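Local structure of FEZ-1 protein (Fluoribacter gormanii, 5WCK) at residues A[64-68]-A[133-137]; A[208-212]-A[236-242]. The protein probably hydrolyses the beta-lactam ring of antibiotics, as a monomeric subclass B3 metallo-beta-lactamase holding two zinc ions. The protein carries 2 engineered substitutions. All coordinates share one frame; numbering follows the deposited sequence.

The two contacts illustrate how one fold joins its parts by different means. Contact 1 lies between the two beta-sheets of the alpha-beta/beta-alpha sandwich and relies on aliphatic side chains alone, buried at Ile66, Leu68 and Val134 and more open toward Lys65 and Leu136. Contact 2 fastens the start of helix 239-262 to strand 210-213, and there a disulfide, backbone hydrogen bonds and bridging water join the two, while a helix cap orders the start of the helix itself. Both are partly buried, and both reach the five-stranded sheet, contact 1 through its outer strand 133-136 and contact 2 through 210-213 at the other margin. Their centres lie about 23 Å apart, and they do not touch.

Contact 1. Residues A[64-68]-A[133-137]; sequences TKILL and RVELG. With SO4 (sulfate ion), chain I.
Ile66 and Val134 reach toward each other tip to tip across the interface of two sheets, with CD1 of Ile66 3.9 Å from CG1 of Val134. The isoleucine arm is extended (chi2 176°), which carries its end methyl over to the facing strand. There the same CD1 also lies 4.3 Å from CB of Leu136, so one methyl serves both neighbours. Leu136 in turn crosses Lys65 at about a right angle, its CD2 4.0 Å from Lys65 CB. The lysine chain bends at chi2 (-65°), and only its aliphatic root takes part while the amino end leads away. A looser touch, Leu68 CD2 to Val134 CG2 at 4.4 Å, continues the apolar seam. The strands run nearly antiparallel, but 9.2 Å between their axes is a sheet-to-sheet spacing, bridged by side chains. At the start of strand 133-136, Arg133 N donates to O2 of a sulfate, probably from the crystallisation liquor. Strand 64-68 is flanked in its own sheet by 35-39 and 90-94, whose Ile37 and Met92 touch Leu136 and Ile66 respectively, whereas Trp156 of strand 154-162 packs on both Leu68 and Val134.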
ATOM      1  N   THR A  64      -6.526 -15.051  -8.404  1.00  8.84           N
ATOM      2  CA  THR A  64      -5.487 -14.211  -7.787  1.00  8.00           C
ATOM      3  C   THR A  64      -4.139 -14.933  -7.905  1.00 10.98           C
ATOM      4  O   THR A  64      -3.897 -15.948  -7.213  1.00 11.02           O
ATOM      5  CB  THR A  64      -5.784 -13.928  -6.312  1.00  8.64           C
ATOM      6  OG1 THR A  64      -7.109 -13.425  -6.167  1.00  8.47           O
ATOM      7  CG2 THR A  64      -4.821 -12.941  -5.691  1.00  9.69           C
ATOM      8  N   LYS A  65      -3.270 -14.426  -8.786  1.00  8.38           N
ATOM      9  CA  LYS A  65      -1.987 -15.056  -9.083  1.00  7.64           C
ATOM     10  C   LYS A  65      -0.838 -14.504  -8.226  1.00  9.60           C
ATOM     11  O   LYS A  65       0.167 -15.219  -7.993  1.00  8.70           O
ATOM     12  CB  LYS A  65      -1.597 -14.828 -10.543  1.00  8.96           C
ATOM     13  CG  LYS A  65      -2.571 -15.391 -11.563  1.00 11.68           C
ATOM     14  CD  LYS A  65      -2.671 -16.894 -11.529  1.00 16.80           C
ATOM     15  CE  LYS A  65      -3.552 -17.432 -12.635  1.00 20.58           C
ATOM     16  NZ  LYS A  65      -3.721 -18.899 -12.520  1.00 24.48           N
ATOM     17  N   ILE A  66      -0.936 -13.230  -7.827  1.00  7.70           N
ATOM     18  CA  ILE A  66       0.162 -12.496  -7.180  1.00  7.41           C
ATOM     19  C   ILE A  66      -0.449 -11.667  -6.054  1.00  7.57           C
ATOM     20  O   ILE A  66      -1.484 -11.022  -6.265  1.00  6.98           O
ATOM     21  CB  ILE A  66       0.928 -11.582  -8.169  1.00  6.35           C
ATOM     22  CG1 ILE A  66       1.574 -12.389  -9.306  1.00  7.84           C
ATOM     23  CG2 ILE A  66       1.975 -10.773  -7.435  1.00  6.78           C
ATOM     24  CD1 ILE A  66       2.259 -11.533 -10.361  1.00  7.94           C
ATOM     25  N   LEU A  67       0.203 -11.711  -4.887  1.00  5.99           N
ATOM     26  CA  LEU A  67      -0.144 -10.902  -3.725  1.00  6.01           C
ATOM     27  C   LEU A  67       1.029  -9.984  -3.399  1.00  6.46           C
ATOM     28  O   LEU A  67       2.177 -10.450  -3.260  1.00  6.24           O
ATOM     29  CB  LEU A  67      -0.431 -11.821  -2.530  1.00  7.14           C
ATOM     30  CG  LEU A  67      -0.742 -11.112  -1.206  1.00  8.18           C
ATOM     31  CD1 LEU A  67      -1.977 -10.223  -1.278  1.00  9.12           C
ATOM     32  CD2 LEU A  67      -0.902 -12.128  -0.092  1.00  8.82           C
ATOM     33  N   LEU A  68       0.741  -8.672  -3.340  1.00  6.06           N
ATOM     34  CA  LEU A  68       1.685  -7.615  -2.964  1.00  4.58           C
ATOM     35  C   LEU A  68       1.119  -6.871  -1.759  1.00  4.06           C
ATOM     36  O   LEU A  68      -0.075  -6.987  -1.468  1.00  5.11           O
ATOM     37  CB  LEU A  68       1.866  -6.628  -4.122  1.00  5.98           C
ATOM     38  CG  LEU A  68       2.148  -7.223  -5.489  1.00  4.85           C
ATOM     39  CD1 LEU A  68       2.143  -6.135  -6.547  1.00  6.19           C
ATOM     40  CD2 LEU A  68       3.459  -7.995  -5.488  1.00  5.48           C
ATOM     41  N   ARG A 133      10.229  -4.640 -11.442  1.00  7.25           N
ATOM     42  CA  ARG A 133       8.887  -4.735 -12.024  1.00  7.54           C
ATOM     43  C   ARG A 133       8.199  -6.036 -11.594  1.00  7.91           C
ATOM     44  O   ARG A 133       8.833  -7.079 -11.391  1.00  9.33           O
ATOM     45  CB  ARG A 133       9.004  -4.556 -13.546  1.00  9.70           C
ATOM     46  CG  ARG A 133       9.471  -3.150 -13.897  1.00 14.57           C
ATOM     47  CD  ARG A 133       9.660  -2.781 -15.345  1.00 20.64           C
ATOM     48  NE  ARG A 133      10.251  -3.786 -16.185  1.00 31.77           N
ATOM     49  CZ  ARG A 133      10.107  -3.775 -17.507  1.00 65.05           C
ATOM     50  NH1 ARG A 133      10.462  -4.821 -18.230  1.00 35.01           N
ATOM     51  NH2 ARG A 133       9.559  -2.725 -18.101  1.00 52.08           N
ATOM     52  N   VAL A 134       6.869  -5.953 -11.488  1.00  6.16           N
ATOM     53  CA  VAL A 134       5.997  -7.092 -11.332  1.00  6.71           C
ATOM     54  C   VAL A 134       5.072  -7.076 -12.547  1.00  8.08           C
ATOM     55  O   VAL A 134       4.320  -6.103 -12.764  1.00  8.01           O
ATOM     56  CB  VAL A 134       5.204  -7.058 -10.018  1.00  6.73           C
ATOM     57  CG1 VAL A 134       4.152  -8.169  -9.958  1.00  8.02           C
ATOM     58  CG2 VAL A 134       6.128  -7.109  -8.810  1.00  7.48           C
ATOM     59  N   GLU A 135       5.163  -8.140 -13.354  1.00  6.24           N
ATOM     60  CA  GLU A 135       4.530  -8.166 -14.674  1.00  7.62           C
ATOM     61  C   GLU A 135       3.573  -9.364 -14.738  1.00 11.36           C
ATOM     62  O   GLU A 135       3.923 -10.475 -14.330  1.00 11.39           O
ATOM     63  CB  GLU A 135       5.596  -8.286 -15.772  1.00  9.94           C
ATOM     64  CG  GLU A 135       6.631  -7.151 -15.800  1.00 18.35           C
ATOM     65  CD  GLU A 135       7.713  -7.266 -16.876  1.00 34.38           C
ATOM     66  OE1 GLU A 135       7.417  -6.974 -18.052  1.00 25.10           O
ATOM     67  OE2 GLU A 135       8.857  -7.674 -16.550  1.00 26.58           O
ATOM     68  N   LEU A 136       2.355  -9.149 -15.248  1.00  7.01           N
ATOM     69  CA  LEU A 136       1.417 -10.225 -15.474  1.00  6.99           C
ATOM     70  C   LEU A 136       0.498  -9.832 -16.621  1.00  7.81           C
ATOM     71  O   LEU A 136      -0.099  -8.752 -16.597  1.00  8.41           O
ATOM     72  CB  LEU A 136       0.593 -10.503 -14.210  1.00  7.29           C
ATOM     73  CG  LEU A 136      -0.384 -11.676 -14.255  1.00  8.45           C
ATOM     74  CD1 LEU A 136       0.323 -13.012 -14.422  1.00 12.48           C
ATOM     75  CD2 LEU A 136      -1.265 -11.704 -13.026  1.00 10.57           C
ATOM     76  N   GLY A 137       0.437 -10.701 -17.646  1.00  9.94           N
ATOM     77  CA  GLY A 137      -0.502 -10.491 -18.730  1.00  8.26           C
ATOM     78  C   GLY A 137      -0.319  -9.164 -19.454  1.00  9.23           C
ATOM     79  O   GLY A 137      -1.300  -8.631 -19.985  1.00  9.54           O
TER
HETATM   80  S   SO4 I 307      13.405  -6.059 -13.454  0.50 25.82           S
HETATM   81  O1  SO4 I 307      12.649  -7.271 -13.063  0.50 27.57           O
HETATM   82  O2  SO4 I 307      12.564  -4.868 -13.192  0.50 21.54           O
HETATM   83  O3  SO4 I 307      14.595  -5.947 -12.584  0.50 31.00           O
HETATM   84  O4  SO4 I 307      13.807  -6.179 -14.863  0.50 26.01           O

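Contact 2. Residues A[208-212]-A[236-242]; sequences CDIFL and FVDPTGC
Cys208 and Cys242 are joined by a disulfide, SG to SG 2.1 Å, which ties the N-capped start of helix 239-262 to the residues leading into strand 210-213, an edge strand of the five-stranded sheet of the metallo-beta-lactamase fold. Beside this covalent link stands a single beta bridge, Ile210 with Val237, and the backbone acceptors around it are well supplied. Asp209 O takes the N-H of Asp238, O to N 2.8 Å, arriving nearly along the C=O axis. Phe236 O accepts a weak bond from Phe211 N at 3.4 Å and a firmer one from a water at 2.8 Å. That water gives its other proton to Phe211 O, 2.7 Å away, and so bridges two carbonyls, one on each segment. A second water likewise donates to Pro239 O and, weakly, to Cys208 O, which is also approached by the CA-H of Pro239.

The carboxylate of Asp238 has two tasks. At the N-cap, Asp238 OD1 receives Gly241 N at 3.0 Å, from well above the carboxylate plane (61°), while OD2 forms a salt bridge with Lys224 of helix 221-229. The Asp209 side chain leaves its backbone away from 236-242 and places OD2 on Gln168 N of strand 165-172, the neighbour of strand 210-213 in the sheet. Apolar contacts fill in between these bonds: Ile210 CG1 meets Val237 CG2 at 3.8 Å. Phe211, its CG anti to the backbone N (chi1 169°), lays its ring against the first turn of the helix. Asp238 OD2 lies at the ring edge, in its plane, and Cys242 CA sits over one face in a CH-pi contact, 3.8 Å from the centroid of the Phe211 ring and 15° off its normal.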
ATOM      1  N   CYS A 208       2.682  11.847 -10.676  1.00  6.83           N
ATOM      2  CA  CYS A 208       1.558  11.286  -9.905  1.00  6.35           C
ATOM      3  C   CYS A 208       0.259  11.860 -10.471  1.00  9.47           C
ATOM      4  O   CYS A 208      -0.081  13.005 -10.179  1.00 10.56           O
ATOM      5  CB  CYS A 208       1.726  11.636  -8.443  1.00  9.04           C
ATOM      6  SG  CYS A 208       0.460  10.850  -7.407  1.00 12.53           S
ATOM      7  N   ASP A 209      -0.438  11.057 -11.266  1.00  7.42           N
ATOM      8  CA  ASP A 209      -1.712  11.471 -11.873  1.00  8.11           C
ATOM      9  C   ASP A 209      -2.872  10.871 -11.066  1.00  7.07           C
ATOM     10  O   ASP A 209      -3.740  11.600 -10.592  1.00 10.54           O
ATOM     11  CB  ASP A 209      -1.825  11.084 -13.351  1.00  9.92           C
ATOM     12  CG  ASP A 209      -0.698  11.635 -14.219  1.00 12.00           C
ATOM     13  OD1 ASP A 209      -0.469  12.846 -14.158  1.00 21.03           O
ATOM     14  OD2 ASP A 209      -0.026  10.842 -14.871  1.00  9.88           O
ATOM     15  N   ILE A 210      -2.878   9.551 -10.887  1.00  6.27           N
ATOM     16  CA  ILE A 210      -3.933   8.865 -10.140  1.00  6.61           C
ATOM     17  C   ILE A 210      -3.378   8.559  -8.748  1.00  5.98           C
ATOM     18  O   ILE A 210      -2.449   7.781  -8.583  1.00  8.31           O
ATOM     19  CB  ILE A 210      -4.453   7.632 -10.886  1.00  8.39           C
ATOM     20  CG1 ILE A 210      -5.213   8.068 -12.146  1.00 11.05           C
ATOM     21  CG2 ILE A 210      -5.351   6.767  -9.986  1.00  8.28           C
ATOM     22  CD1 ILE A 210      -5.517   6.963 -13.091  1.00 11.36           C
ATOM     23  N   PHE A 211      -3.902   9.299  -7.786  1.00  4.96           N
ATOM     24  CA  PHE A 211      -3.370   9.435  -6.447  1.00  4.72           C
ATOM     25  C   PHE A 211      -4.043   8.431  -5.515  1.00  5.82           C
ATOM     26  O   PHE A 211      -5.222   8.562  -5.232  1.00  6.32           O
ATOM     27  CB  PHE A 211      -3.580  10.881  -5.993  1.00  5.15           C
ATOM     28  CG  PHE A 211      -3.337  11.173  -4.537  1.00  5.35           C
ATOM     29  CD1 PHE A 211      -2.434  10.454  -3.768  1.00  6.85           C
ATOM     30  CD2 PHE A 211      -4.051  12.182  -3.928  1.00  5.69           C
ATOM     31  CE1 PHE A 211      -2.254  10.756  -2.423  1.00  8.68           C
ATOM     32  CE2 PHE A 211      -3.893  12.468  -2.582  1.00  6.34           C
ATOM     33  CZ  PHE A 211      -2.998  11.753  -1.836  1.00  7.48           C
ATOM     34  N   LEU A 212      -3.285   7.431  -5.064  1.00  5.19           N
ATOM     35  CA  LEU A 212      -3.832   6.365  -4.204  1.00  4.29           C
ATOM     36  C   LEU A 212      -2.882   6.145  -3.024  1.00  6.49           C
ATOM     37  O   LEU A 212      -1.788   6.777  -2.934  1.00  5.72           O
ATOM     38  CB  LEU A 212      -4.006   5.087  -5.033  1.00  5.09           C
ATOM     39  CG  LEU A 212      -4.904   5.217  -6.260  1.00  6.35           C
ATOM     40  CD1 LEU A 212      -4.789   3.982  -7.148  1.00  5.30           C
ATOM     41  CD2 LEU A 212      -6.354   5.438  -5.847  1.00  8.27           C
ATOM     42  N   PHE A 236     -10.416  10.313  -9.471  1.00  7.29           N
ATOM     43  CA  PHE A 236      -9.205   9.723  -8.913  1.00  6.50           C
ATOM     44  C   PHE A 236      -7.981  10.253  -9.668  1.00  6.69           C
ATOM     45  O   PHE A 236      -6.875  10.050  -9.216  1.00  7.33           O
ATOM     46  CB  PHE A 236      -9.293   8.199  -8.881  1.00  6.20           C
ATOM     47  CG  PHE A 236     -10.300   7.739  -7.858  1.00  6.39           C
ATOM     48  CD1 PHE A 236      -9.958   7.662  -6.524  1.00  5.92           C
ATOM     49  CD2 PHE A 236     -11.625   7.534  -8.215  1.00  7.75           C
ATOM     50  CE1 PHE A 236     -10.900   7.329  -5.560  1.00  7.35           C
ATOM     51  CE2 PHE A 236     -12.562   7.186  -7.259  1.00  7.14           C
ATOM     52  CZ  PHE A 236     -12.206   7.103  -5.935  1.00  6.62           C
ATOM     53  N   VAL A 237      -8.180  10.949 -10.786  1.00  6.79           N
ATOM     54  CA  VAL A 237      -7.092  11.740 -11.412  1.00  6.20           C
ATOM     55  C   VAL A 237      -6.980  13.029 -10.607  1.00  6.31           C
ATOM     56  O   VAL A 237      -7.841  13.909 -10.689  1.00  8.79           O
ATOM     57  CB  VAL A 237      -7.340  12.007 -12.914  1.00  5.85           C
ATOM     58  CG1 VAL A 237      -6.269  12.915 -13.517  1.00  8.85           C
ATOM     59  CG2 VAL A 237      -7.449  10.720 -13.686  1.00  7.71           C
ATOM     60  N   ASP A 238      -5.922  13.101  -9.782  1.00  5.57           N
ATOM     61  CA  ASP A 238      -5.794  14.182  -8.815  1.00  6.69           C
ATOM     62  C   ASP A 238      -4.321  14.499  -8.606  1.00  6.28           C
ATOM     63  O   ASP A 238      -3.791  14.345  -7.511  1.00  6.64           O
ATOM     64  CB  ASP A 238      -6.444  13.804  -7.485  1.00  6.68           C
ATOM     65  CG  ASP A 238      -6.468  14.905  -6.435  1.00  7.84           C
ATOM     66  OD1 ASP A 238      -6.324  16.108  -6.800  1.00  9.05           O
ATOM     67  OD2 ASP A 238      -6.625  14.561  -5.234  1.00  8.30           O
ATOM     68  N   PRO A 239      -3.622  14.996  -9.635  1.00  6.27           N
ATOM     69  CA  PRO A 239      -2.209  15.349  -9.493  1.00  6.40           C
ATOM     70  C   PRO A 239      -1.929  16.452  -8.466  1.00  9.06           C
ATOM     71  O   PRO A 239      -0.877  16.423  -7.802  1.00  8.47           O
ATOM     72  CB  PRO A 239      -1.791  15.776 -10.906  1.00  8.76           C
ATOM     73  CG  PRO A 239      -3.095  16.165 -11.569  1.00  8.57           C
ATOM     74  CD  PRO A 239      -4.106  15.204 -11.005  1.00  8.49           C
ATOM     75  N   THR A 240      -2.844  17.431  -8.336  1.00  6.89           N
ATOM     76  CA  THR A 240      -2.647  18.494  -7.379  1.00  7.88           C
ATOM     77  C   THR A 240      -2.754  17.932  -5.960  1.00  8.07           C
ATOM     78  O   THR A 240      -1.917  18.237  -5.106  1.00  8.94           O
ATOM     79  CB  THR A 240      -3.629  19.649  -7.603  1.00 10.29           C
ATOM     80  OG1 THR A 240      -3.394  20.153  -8.922  1.00 11.28           O
ATOM     81  CG2 THR A 240      -3.461  20.749  -6.576  1.00 12.44           C
ATOM     82  N   GLY A 241      -3.753  17.081  -5.710  1.00  6.79           N
ATOM     83  CA  GLY A 241      -3.892  16.453  -4.399  1.00  7.11           C
ATOM     84  C   GLY A 241      -2.688  15.601  -4.043  1.00  7.21           C
ATOM     85  O   GLY A 241      -2.236  15.587  -2.885  1.00  7.83           O
ATOM     86  N   CYS A 242      -2.156  14.907  -5.047  1.00  6.31           N
ATOM     87  CA  CYS A 242      -0.981  14.062  -4.843  1.00  7.58           C
ATOM     88  C   CYS A 242       0.229  14.922  -4.436  1.00  6.13           C
ATOM     89  O   CYS A 242       0.870  14.661  -3.412  1.00  6.61           O
ATOM     90  CB  CYS A 242      -0.639  13.288  -6.091  1.00  8.31           C
ATOM     91  SG  CYS A 242       0.528  11.974  -5.678  1.00 10.80           S
TER
HETATM   92  O   HOH W   1       1.559  15.879  -9.184  1.00 12.53           O
HETATM   93  O   HOH W   2      -7.084  10.048  -6.424  1.00  6.58           O